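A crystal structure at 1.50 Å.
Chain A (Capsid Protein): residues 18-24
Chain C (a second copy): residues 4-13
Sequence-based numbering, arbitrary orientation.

Chain A, residues 18-24: TLLPSQS
Chain C (4-13) QFRIDSESIR

Two copies of the capsid protein meet here through a short backbone pairing supported by an apolar cluster, with 438 Å² buried between the two stretches. In chain A a helix that begins earlier in the chain runs through Thr18(A) and Leu19(A). Leu20(A) is the first residue to leave helical geometry (phi/psi -125/81), and Pro21(A) (-61/135) and Ser22(A) (-85/142) continue in extended form until Gln23(A) turns back (-67/-18). Chain C is a strand from Gln4(C) to Arg6(C), remains extended through Ile7(C) (-112/136), Asp8(C) (-106/88) and Ser9(C) (-145/105), and enters a helix at Glu10(C).

The register is set by a single beta bridge between Ser22(A) and Ile7(C), whose CA atoms lie 4.7 Å apart. Gln23(A) CA lies 4.8 Å from Asp8(C) CA; the hydrogen bonds have the antiparallel pattern, although the two chains cross steeply and pair only at this one bridge. Two hydrogen bonds fix the bridge, and both use main-chain atoms of the residues flanking its partners. Asp8(C) N donates to Pro21(A) O at 3.1 Å (N-H...O angle 149°), while Gln23(A) N donates to Arg6(C) O at 3.3 Å with a straighter angle of 166°. Each acceptor also receives a CA-H...O contact from the bridge residue: Ile7(C) CA lies 3.3 Å from Pro21(A) O, and Ser22(A) CA lies 3.5 Å from Arg6(C) O. The polar pairing is therefore carried by the backbone, and it does not depend on the side chains of Arg6(C), Asp8(C) and Gln23(A), which are modelled only to CB. Those stubs still pack together, with Gln23(A) CB 4.1 Å from Arg6(C) CB and 4.3 Å from Asp8(C) CB.

Ahead of the bridge, Leu20(A) points its CA-to-CB bond toward chain C in an m,t rotamer (chi1 -47°, chi2 176°). Its CB rests 4.0 Å from Phe5(C) CZ and 3.9 Å from Ile7(C) CD1, and its CD2 reaches to 4.4 Å from Ile12(C) CD1. Ile7(C) directs its CA-to-CB bond away overall, yet its m,t side chain (-64°, 176°) brings its end nearer to chain A; Pro21(A) CD packs 4.3 Å from its CG2. Phe5(C), chi1 57° (p) and chi2 88°, points toward chain A, and its ring is approached obliquely by two oxygens: Ser22(A) OG lies 3.4 Å from CD1, and Leu20(A) O lies 3.5 Å from CE1. Ser22(A) has chi1 -73° (m).

The helix start in chain C has its own polar network. Ser9(C), chi1 -180° (t), occupies the N-cap position, and its OG accepts from Ile12(C) N at 3.2 Å (158°), satisfying an amide in the first turn. Its carbonyl is used as well, Arg13(C) N donating to Ser9(C) O at 3.0 Å. The capped Ile12(C), an m,t rotamer (-73°, 170°), points toward chain A, where its CD1 lies 3.4 Å from Leu19(A) O. Thr18(A), chi1 48° (p), stays out of reach of chain C, its OG1 hydrogen-bonded elsewhere in the structure.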

# COMPACT_ATOMS: atom_id res chain seq x y z
N THR A 18 18.64 26.78 -10.44
CA THR A 18 17.18 26.74 -10.43
C THR A 18 16.66 26.53 -9.01
O THR A 18 15.63 27.08 -8.62
CB THR A 18 16.61 25.66 -11.37
OG1 THR A 18 17.28 24.41 -11.14
CG2 THR A 18 16.76 26.06 -12.83
N LEU A 19 17.38 25.72 -8.23
CA LEU A 19 17.03 25.47 -6.83
C LEU A 19 17.23 26.72 -5.98
O LEU A 19 16.39 27.06 -5.15
CB LEU A 19 17.85 24.32 -6.26
CG LEU A 19 17.48 22.89 -6.65
CD1 LEU A 19 18.47 21.91 -6.06
CD2 LEU A 19 16.07 22.56 -6.21
N LEU A 20 18.36 27.39 -6.19
CA LEU A 20 18.72 28.55 -5.39
C LEU A 20 18.98 29.77 -6.26
O LEU A 20 20.13 30.09 -6.55
CB LEU A 20 19.96 28.24 -4.54
CG LEU A 20 19.97 26.91 -3.77
CD1 LEU A 20 21.29 26.70 -3.06
CD2 LEU A 20 18.81 26.84 -2.79
N PRO A 21 17.91 30.44 -6.69
CA PRO A 21 18.00 31.63 -7.56
C PRO A 21 18.79 32.76 -6.91
O PRO A 21 18.55 33.07 -5.74
CB PRO A 21 16.53 32.04 -7.74
CG PRO A 21 15.74 30.81 -7.45
CD PRO A 21 16.51 30.10 -6.37
N SER A 22 19.70 33.38 -7.66
CA SER A 22 20.50 34.48 -7.14
C SER A 22 19.79 35.82 -7.25
O SER A 22 19.11 36.09 -8.24
CB SER A 22 21.85 34.55 -7.87
OG SER A 22 22.71 33.51 -7.46
N GLN A 23 19.97 36.67 -6.24
CA GLN A 23 19.51 38.06 -6.30
C GLN A 23 20.32 38.83 -7.34
O GLN A 23 19.91 39.89 -7.80
CB GLN A 23 19.66 38.75 -4.94
N SER A 24 21.47 38.28 -7.71
CA SER A 24 22.38 38.96 -8.63
C SER A 24 22.39 38.34 -10.02
O SER A 24 22.24 37.13 -10.18
CB SER A 24 23.80 38.96 -8.06
OG SER A 24 23.84 39.59 -6.80
N GLN C 4 29.60 32.35 -0.94
CA GLN C 4 28.17 32.47 -0.71
C GLN C 4 27.54 33.48 -1.66
O GLN C 4 28.24 34.31 -2.24
CB GLN C 4 27.88 32.86 0.74
CG GLN C 4 28.35 31.83 1.77
CD GLN C 4 28.20 32.32 3.20
OE1 GLN C 4 27.93 33.50 3.44
NE2 GLN C 4 28.38 31.42 4.15
N PHE C 5 26.23 33.38 -1.83
CA PHE C 5 25.48 34.32 -2.65
C PHE C 5 24.09 34.53 -2.04
O PHE C 5 23.51 33.60 -1.48
CB PHE C 5 25.36 33.82 -4.09
CG PHE C 5 24.72 32.46 -4.22
CD1 PHE C 5 23.34 32.34 -4.33
CD2 PHE C 5 25.50 31.31 -4.23
CE1 PHE C 5 22.75 31.09 -4.45
CE2 PHE C 5 24.92 30.06 -4.35
CZ PHE C 5 23.54 29.95 -4.46
N ARG C 6 23.58 35.75 -2.15
CA ARG C 6 22.22 36.04 -1.71
C ARG C 6 21.21 35.31 -2.58
O ARG C 6 21.44 35.13 -3.78
CB ARG C 6 21.95 37.55 -1.74
N ILE C 7 20.10 34.90 -1.98
CA ILE C 7 19.03 34.23 -2.71
C ILE C 7 17.78 35.11 -2.76
O ILE C 7 17.40 35.72 -1.77
CB ILE C 7 18.68 32.87 -2.06
CG1 ILE C 7 19.88 31.91 -2.17
CG2 ILE C 7 17.46 32.24 -2.71
CD1 ILE C 7 19.66 30.59 -1.47
N ASP C 8 17.16 35.19 -3.94
CA ASP C 8 15.87 35.83 -4.07
C ASP C 8 14.79 34.78 -4.26
O ASP C 8 14.47 34.40 -5.38
CB ASP C 8 15.85 36.81 -5.25
N SER C 9 14.25 34.29 -3.15
CA SER C 9 13.14 33.35 -3.19
C SER C 9 12.20 33.60 -2.01
O SER C 9 12.52 33.26 -0.87
CB SER C 9 13.63 31.90 -3.18
OG SER C 9 12.54 30.99 -3.22
N GLU C 10 11.06 34.21 -2.29
CA GLU C 10 10.05 34.46 -1.28
C GLU C 10 9.56 33.14 -0.68
O GLU C 10 9.34 33.05 0.53
CB GLU C 10 8.88 35.25 -1.88
N SER C 11 9.42 32.12 -1.52
CA SER C 11 8.92 30.82 -1.08
C SER C 11 9.90 30.09 -0.15
O SER C 11 9.50 29.50 0.85
CB SER C 11 8.58 29.94 -2.28
OG SER C 11 9.73 29.65 -3.05
N ILE C 12 11.18 30.12 -0.51
CA ILE C 12 12.21 29.48 0.31
C ILE C 12 12.38 30.22 1.64
O ILE C 12 12.51 29.59 2.70
CB ILE C 12 13.55 29.38 -0.45
CG1 ILE C 12 13.46 28.31 -1.54
CG2 ILE C 12 14.69 29.05 0.51
CD1 ILE C 12 14.63 28.28 -2.50
N ARG C 13 12.37 31.54 1.59
CA ARG C 13 12.46 32.37 2.79
C ARG C 13 11.30 32.08 3.74
O ARG C 13 11.50 31.92 4.95
CB ARG C 13 12.49 33.86 2.43